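Local coordinates for protein 3',5'-nucleoside bisphosphate phosphatase (Chromobacterium violaceum, PDB 2YB1) that removes the 3'-phosphate from nucleoside 3',5'-bisphosphates by manganese-dependent hydrolysis, leaving the nucleoside 5'-phosphate and orthophosphate, at residues 175-180 and 207-212; 65-70 and 74-79. All coordinates share one frame; numbering follows the deposited sequence.

Contact 1. Residues 175-180 and 207-212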
loop_
_atom_site.group_PDB
_atom_site.type_symbol
_atom_site.label_atom_id
_atom_site.label_comp_id
_atom_site.label_asym_id
_atom_site.label_seq_id
_atom_site.Cartn_x
_atom_site.Cartn_y
_atom_site.Cartn_z
ATOM N N ASP A 175 -13.998 -7.987 5.110
ATOM C CA ASP A 175 -14.063 -6.675 5.754
ATOM C C ASP A 175 -13.326 -5.599 4.964
ATOM O O ASP A 175 -13.869 -4.517 4.747
ATOM C CB ASP A 175 -13.543 -6.732 7.186
ATOM C CG ASP A 175 -14.593 -7.227 8.167
ATOM O OD1 ASP A 175 -15.785 -7.271 7.793
ATOM O OD2 ASP A 175 -14.226 -7.552 9.308
ATOM N N ALA A 176 -12.098 -5.887 4.531
ATOM C CA ALA A 176 -11.309 -4.877 3.821
ATOM C C ALA A 176 -11.998 -4.400 2.542
ATOM O O ALA A 176 -12.139 -3.191 2.320
ATOM C CB ALA A 176 -9.908 -5.382 3.518
ATOM N N VAL A 177 -12.428 -5.348 1.709
ATOM C CA VAL A 177 -13.124 -5.020 0.464
ATOM C C VAL A 177 -14.448 -4.283 0.718
ATOM O O VAL A 177 -14.732 -3.281 0.070
ATOM C CB VAL A 177 -13.386 -6.278 -0.402
ATOM C CG1 VAL A 177 -14.233 -5.921 -1.610
ATOM C CG2 VAL A 177 -12.060 -6.906 -0.832
ATOM N N GLY A 178 -15.242 -4.777 1.668
ATOM C CA GLY A 178 -16.519 -4.161 1.993
ATOM C C GLY A 178 -16.413 -2.754 2.558
ATOM O O GLY A 178 -17.264 -1.899 2.285
ATOM N N TRP A 179 -15.387 -2.510 3.372
ATOM C CA TRP A 179 -15.147 -1.161 3.885
ATOM C C TRP A 179 -14.847 -0.222 2.713
ATOM O O TRP A 179 -15.354 0.895 2.631
ATOM C CB TRP A 179 -13.983 -1.157 4.885
ATOM C CG TRP A 179 -14.280 -1.874 6.189
ATOM C CD1 TRP A 179 -15.506 -2.070 6.764
ATOM C CD2 TRP A 179 -13.326 -2.489 7.065
ATOM N NE1 TRP A 179 -15.372 -2.766 7.940
ATOM C CE2 TRP A 179 -14.045 -3.034 8.149
ATOM C CE3 TRP A 179 -11.932 -2.618 7.044
ATOM C CZ2 TRP A 179 -13.419 -3.703 9.202
ATOM C CZ3 TRP A 179 -11.309 -3.289 8.089
ATOM C CH2 TRP A 179 -12.055 -3.822 9.154
ATOM N N ILE A 180 -14.024 -0.694 1.787
ATOM C CA ILE A 180 -13.629 0.110 0.639
ATOM C C ILE A 180 -14.823 0.413 -0.249
ATOM O O ILE A 180 -15.054 1.565 -0.604
ATOM C CB ILE A 180 -12.527 -0.596 -0.155
ATOM C CG1 ILE A 180 -11.227 -0.558 0.654
ATOM C CG2 ILE A 180 -12.341 0.048 -1.541
ATOM C CD1 ILE A 180 -10.201 -1.583 0.208
ATOM N N LEU A 207 -11.011 -15.213 -6.734
ATOM C CA LEU A 207 -12.405 -15.626 -6.569
ATOM C C LEU A 207 -12.996 -15.154 -5.234
ATOM O O LEU A 207 -14.103 -14.619 -5.198
ATOM C CB LEU A 207 -12.537 -17.144 -6.709
ATOM C CG LEU A 207 -12.232 -17.647 -8.122
ATOM C CD1 LEU A 207 -12.498 -19.141 -8.242
ATOM C CD2 LEU A 207 -13.063 -16.861 -9.149
ATOM N N ASP A 208 -12.254 -15.347 -4.145
ATOM C CA ASP A 208 -12.670 -14.854 -2.830
ATOM C C ASP A 208 -12.816 -13.320 -2.831
ATOM O O ASP A 208 -13.763 -12.754 -2.272
ATOM C CB ASP A 208 -11.630 -15.254 -1.774
ATOM C CG ASP A 208 -11.715 -16.722 -1.380
ATOM O OD1 ASP A 208 -12.479 -17.478 -2.019
ATOM O OD2 ASP A 208 -11.019 -17.113 -0.417
ATOM N N PHE A 209 -11.839 -12.663 -3.449
ATOM C CA PHE A 209 -11.780 -11.201 -3.561
ATOM C C PHE A 209 -13.027 -10.676 -4.289
ATOM O O PHE A 209 -13.741 -9.793 -3.800
ATOM C CB PHE A 209 -10.474 -10.836 -4.294
ATOM C CG PHE A 209 -10.330 -9.383 -4.641
ATOM C CD1 PHE A 209 -10.075 -8.428 -3.648
ATOM C CD2 PHE A 209 -10.375 -8.974 -5.964
ATOM C CE1 PHE A 209 -9.915 -7.082 -3.978
ATOM C CE2 PHE A 209 -10.210 -7.628 -6.305
ATOM C CZ PHE A 209 -9.979 -6.682 -5.311
ATOM N N GLN A 210 -13.294 -11.233 -5.459
ATOM C CA GLN A 210 -14.497 -10.883 -6.209
ATOM C C GLN A 210 -15.800 -11.152 -5.446
ATOM O O GLN A 210 -16.686 -10.292 -5.411
ATOM C CB GLN A 210 -14.508 -11.602 -7.552
ATOM C CG GLN A 210 -13.515 -11.024 -8.544
ATOM C CD GLN A 210 -13.660 -11.643 -9.919
ATOM O OE1 GLN A 210 -13.427 -12.839 -10.093
ATOM N NE2 GLN A 210 -14.049 -10.831 -10.904
ATOM N N ALA A 211 -15.911 -12.332 -4.833
ATOM C CA ALA A 211 -17.089 -12.653 -4.019
ATOM C C ALA A 211 -17.358 -11.574 -2.972
ATOM O O ALA A 211 -18.510 -11.273 -2.651
ATOM C CB ALA A 211 -16.939 -14.033 -3.358
ATOM N N ALA A 212 -16.286 -10.984 -2.447
ATOM C CA ALA A 212 -16.406 -9.968 -1.405
ATOM C C ALA A 212 -16.687 -8.583 -1.984
ATOM O O ALA A 212 -16.939 -7.637 -1.242
ATOM C CB ALA A 212 -15.146 -9.945 -0.534
#
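Val-177 fits between Phe-209 and Ala-212 and uses a different methyl for each. Its CG2 lies 3.8 Å from CD1 of Phe-209 and equally near CE1 of that ring, approaching obliquely; the two side chains cross at about a right angle. The other branch, CG1, sits 3.2 Å from the carbonyl O of Ala-212, a close van der Waals approach of a methyl to a backbone oxygen. Behind the branches, CB of Val-177 meets CB of Ala-212 at 4.1 Å. With CG1 anti to the backbone N (chi1 174°) and CG2 anti to the carbonyl carbon, the valine spreads its two methyls over two neighbours, a task that suits a beta-branched residue. Ala-212 suits its place by being small: Val-177 CA and Ala-212 CA are only 6.2 Å apart. No hydrogen bond spans the two segments; the 155 Å² they bury comes from van der Waals packing, part of it methyl against carbonyl oxygen.

The two helices, 173-182 and 199-211, are successive in the fold, joined through strand 186-189, and both pack on that strand in the TIM-barrel-like PHP domain. Val-177 and Phe-209 each touch Ala-187, so the strand forms the floor on which their contact rests. Phe-209 reaches there because its CG is anti to the backbone N (chi1 173°), which carries the large ring off its own helix to Ala-187 and Ile-189.

Farther out, OD1 of Asp-208 is in a salt bridge with Arg-204 one turn back on the same helix, its OD2 accepts a hydrogen bond from NE1 of Trp-69 on strand 59-69, and the amide NE2 of Gln-210 donates to the carbonyl O of His-239, the last residue of helix 226-239.

Contact 2. Residues 65-70 and 74-79. With MN (manganese (II) ion), chain D.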
loop_
_atom_site.group_PDB
_atom_site.type_symbol
_atom_site.label_atom_id
_atom_site.label_comp_id
_atom_site.label_asym_id
_atom_site.label_seq_id
_atom_site.Cartn_x
_atom_site.Cartn_y
_atom_site.Cartn_z
ATOM N N VAL A 65 -4.934 -1.564 2.712
ATOM C CA VAL A 65 -5.455 -2.287 3.879
ATOM C C VAL A 65 -4.789 -3.639 4.090
ATOM O O VAL A 65 -4.732 -4.453 3.169
ATOM C CB VAL A 65 -6.969 -2.543 3.742
ATOM C CG1 VAL A 65 -7.529 -3.173 5.058
ATOM C CG2 VAL A 65 -7.696 -1.245 3.366
ATOM N N SER A 66 -4.290 -3.859 5.306
ATOM C CA SER A 66 -3.636 -5.110 5.693
ATOM C C SER A 66 -4.681 -6.187 5.951
ATOM O O SER A 66 -5.636 -5.968 6.701
ATOM C CB SER A 66 -2.808 -4.913 6.969
ATOM O OG SER A 66 -1.888 -3.831 6.847
ATOM N N VAL A 67 -4.473 -7.350 5.337
ATOM C CA VAL A 67 -5.421 -8.459 5.380
ATOM C C VAL A 67 -4.690 -9.767 5.709
ATOM O O VAL A 67 -3.600 -10.025 5.195
ATOM C CB VAL A 67 -6.171 -8.599 4.014
ATOM C CG1 VAL A 67 -6.904 -9.957 3.894
ATOM C CG2 VAL A 67 -7.152 -7.450 3.823
ATOM N N SER A 68 -5.276 -10.580 6.588
ATOM C CA SER A 68 -4.787 -11.949 6.759
ATOM C C SER A 68 -5.777 -12.863 6.059
ATOM O O SER A 68 -6.972 -12.876 6.385
ATOM C CB SER A 68 -4.647 -12.331 8.236
ATOM O OG SER A 68 -3.741 -11.474 8.911
ATOM N N TRP A 69 -5.291 -13.588 5.064
ATOM C CA TRP A 69 -6.125 -14.519 4.319
ATOM C C TRP A 69 -5.463 -15.889 4.456
ATOM O O TRP A 69 -4.399 -16.142 3.876
ATOM C CB TRP A 69 -6.188 -14.068 2.852
ATOM C CG TRP A 69 -7.016 -14.927 1.915
ATOM C CD1 TRP A 69 -8.384 -15.007 1.854
ATOM C CD2 TRP A 69 -6.519 -15.778 0.881
ATOM N NE1 TRP A 69 -8.765 -15.873 0.856
ATOM C CE2 TRP A 69 -7.639 -16.356 0.240
ATOM C CE3 TRP A 69 -5.234 -16.114 0.436
ATOM C CZ2 TRP A 69 -7.513 -17.252 -0.823
ATOM C CZ3 TRP A 69 -5.109 -17.010 -0.634
ATOM C CH2 TRP A 69 -6.247 -17.568 -1.244
ATOM N N GLY A 70 -6.085 -16.777 5.224
ATOM C CA GLY A 70 -5.403 -18.007 5.602
ATOM C C GLY A 70 -4.072 -17.699 6.279
ATOM O O GLY A 70 -4.009 -16.869 7.192
ATOM N N VAL A 74 -2.012 -10.383 2.864
ATOM C CA VAL A 74 -2.164 -9.711 1.578
ATOM C C VAL A 74 -2.541 -8.247 1.813
ATOM O O VAL A 74 -2.993 -7.876 2.901
ATOM C CB VAL A 74 -3.203 -10.403 0.644
ATOM C CG1 VAL A 74 -2.760 -11.827 0.296
ATOM C CG2 VAL A 74 -4.572 -10.402 1.269
ATOM N N HIS A 75 -2.323 -7.417 0.801
ATOM C CA HIS A 75 -2.662 -6.001 0.901
ATOM C C HIS A 75 -3.701 -5.622 -0.140
ATOM O O HIS A 75 -3.535 -5.911 -1.330
ATOM C CB HIS A 75 -1.403 -5.140 0.754
ATOM C CG HIS A 75 -0.498 -5.193 1.945
ATOM N ND1 HIS A 75 0.789 -4.697 1.927
ATOM C CD2 HIS A 75 -0.699 -5.667 3.197
ATOM C CE1 HIS A 75 1.342 -4.868 3.116
ATOM N NE2 HIS A 75 0.457 -5.445 3.908
ATOM N N ILE A 76 -4.783 -4.995 0.318
ATOM C CA ILE A 76 -5.868 -4.574 -0.572
ATOM C C ILE A 76 -5.934 -3.052 -0.592
ATOM O O ILE A 76 -6.213 -2.422 0.429
ATOM C CB ILE A 76 -7.251 -5.143 -0.114
ATOM C CG1 ILE A 76 -7.202 -6.671 -0.008
ATOM C CG2 ILE A 76 -8.372 -4.666 -1.046
ATOM C CD1 ILE A 76 -6.859 -7.374 -1.330
ATOM N N VAL A 77 -5.654 -2.469 -1.752
ATOM C CA VAL A 77 -5.754 -1.029 -1.946
ATOM C C VAL A 77 -7.211 -0.611 -2.179
ATOM O O VAL A 77 -7.954 -1.312 -2.869
ATOM C CB VAL A 77 -4.892 -0.596 -3.160
ATOM C CG1 VAL A 77 -5.360 0.748 -3.720
ATOM C CG2 VAL A 77 -3.407 -0.558 -2.778
ATOM N N GLY A 78 -7.657 0.467 -1.541
ATOM C CA GLY A 78 -8.872 1.126 -2.001
ATOM C C GLY A 78 -8.608 2.411 -2.768
ATOM O O GLY A 78 -7.759 3.218 -2.345
ATOM N N LEU A 79 -9.411 2.686 -3.799
ATOM C CA LEU A 79 -9.227 3.905 -4.592
ATOM C C LEU A 79 -10.568 4.587 -4.821
ATOM O O LEU A 79 -11.559 3.916 -5.132
ATOM C CB LEU A 79 -8.586 3.590 -5.951
ATOM C CG LEU A 79 -7.166 2.996 -5.985
ATOM C CD1 LEU A 79 -6.819 2.556 -7.405
ATOM C CD2 LEU A 79 -6.128 3.995 -5.448
HETATM MN MN MN D . 1.668 -3.669 0.167
HETATM O O HOH W 1 0.730 -5.135 6.643
#
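Val-65 and Val-67 pair in antiparallel register with Ile-76 and Val-74 through four backbone hydrogen bonds, the strand segments running at 141° to each other. In the Val-65 pair, Ile-76 N reaches Val-65 O in the carbonyl plane at 2.9 Å, whereas Val-65 N comes to Ile-76 O from above the plane of the Ile-76 carbonyl. Between these hydrogen-bonded pairs stands the non-hydrogen-bonded pair of Ser-66 and His-75.

Val-65, Val-67, Val-74 and Ile-76 share one face of the sheet. CG1 of Val-67 meets CG2 of Val-74 at 3.5 Å, and its other methyl, CG2, lies 3.9 Å from CG1 of Ile-76; branched chains suit this face, which helix 173-182 covers through Ala-176 and Ile-180. Trp-69 adds its CB against Val-74, while its indole leads away to helix 199-211.

Ser-66 and His-75 project from the other face. Setting CG anti to the carbonyl carbon (chi1 -72°) brings CD2 of the imidazole 3.9 Å from CA of Ser-66, obliquely. The ring's two nitrogens have separate tasks: ND1 binds manganese at 2.2 Å, and NE2 donates to a water 2.8 Å away, which in turn donates to Ser-66 OG. Ser-66 OG is also hydrogen-bonded to Asp-40, so this small hydroxyl is a second-shell group that, through the water, can steady the ring's rotation.

Glu-64, on strand 59-69, and His-191, beyond strand 186-189, bind the same manganese, so the beta hairpin contributes two of its protein ligands to the three-manganese site of this PHP-family phosphatase.

How the contacts relate
Along the chain, contact 2 comes first and closes a short hairpin between strands 59-69 and 72-79. Contact 1 opens about a hundred residues later and closes a longer loop, in which helix 173-182 leads through strand 186-189 to helix 199-211. The loops follow in series, neither nested nor crossing, yet their centres are only 9 Å apart. Both helices of contact 1 lie against the hairpin of contact 2; helix 173-182 packs there through Ala-176 and Ile-180, the latter also on CA of Gly-78. The two helices thus pack on the outer side of the strands, whose inner face carries His-75 toward the manganese.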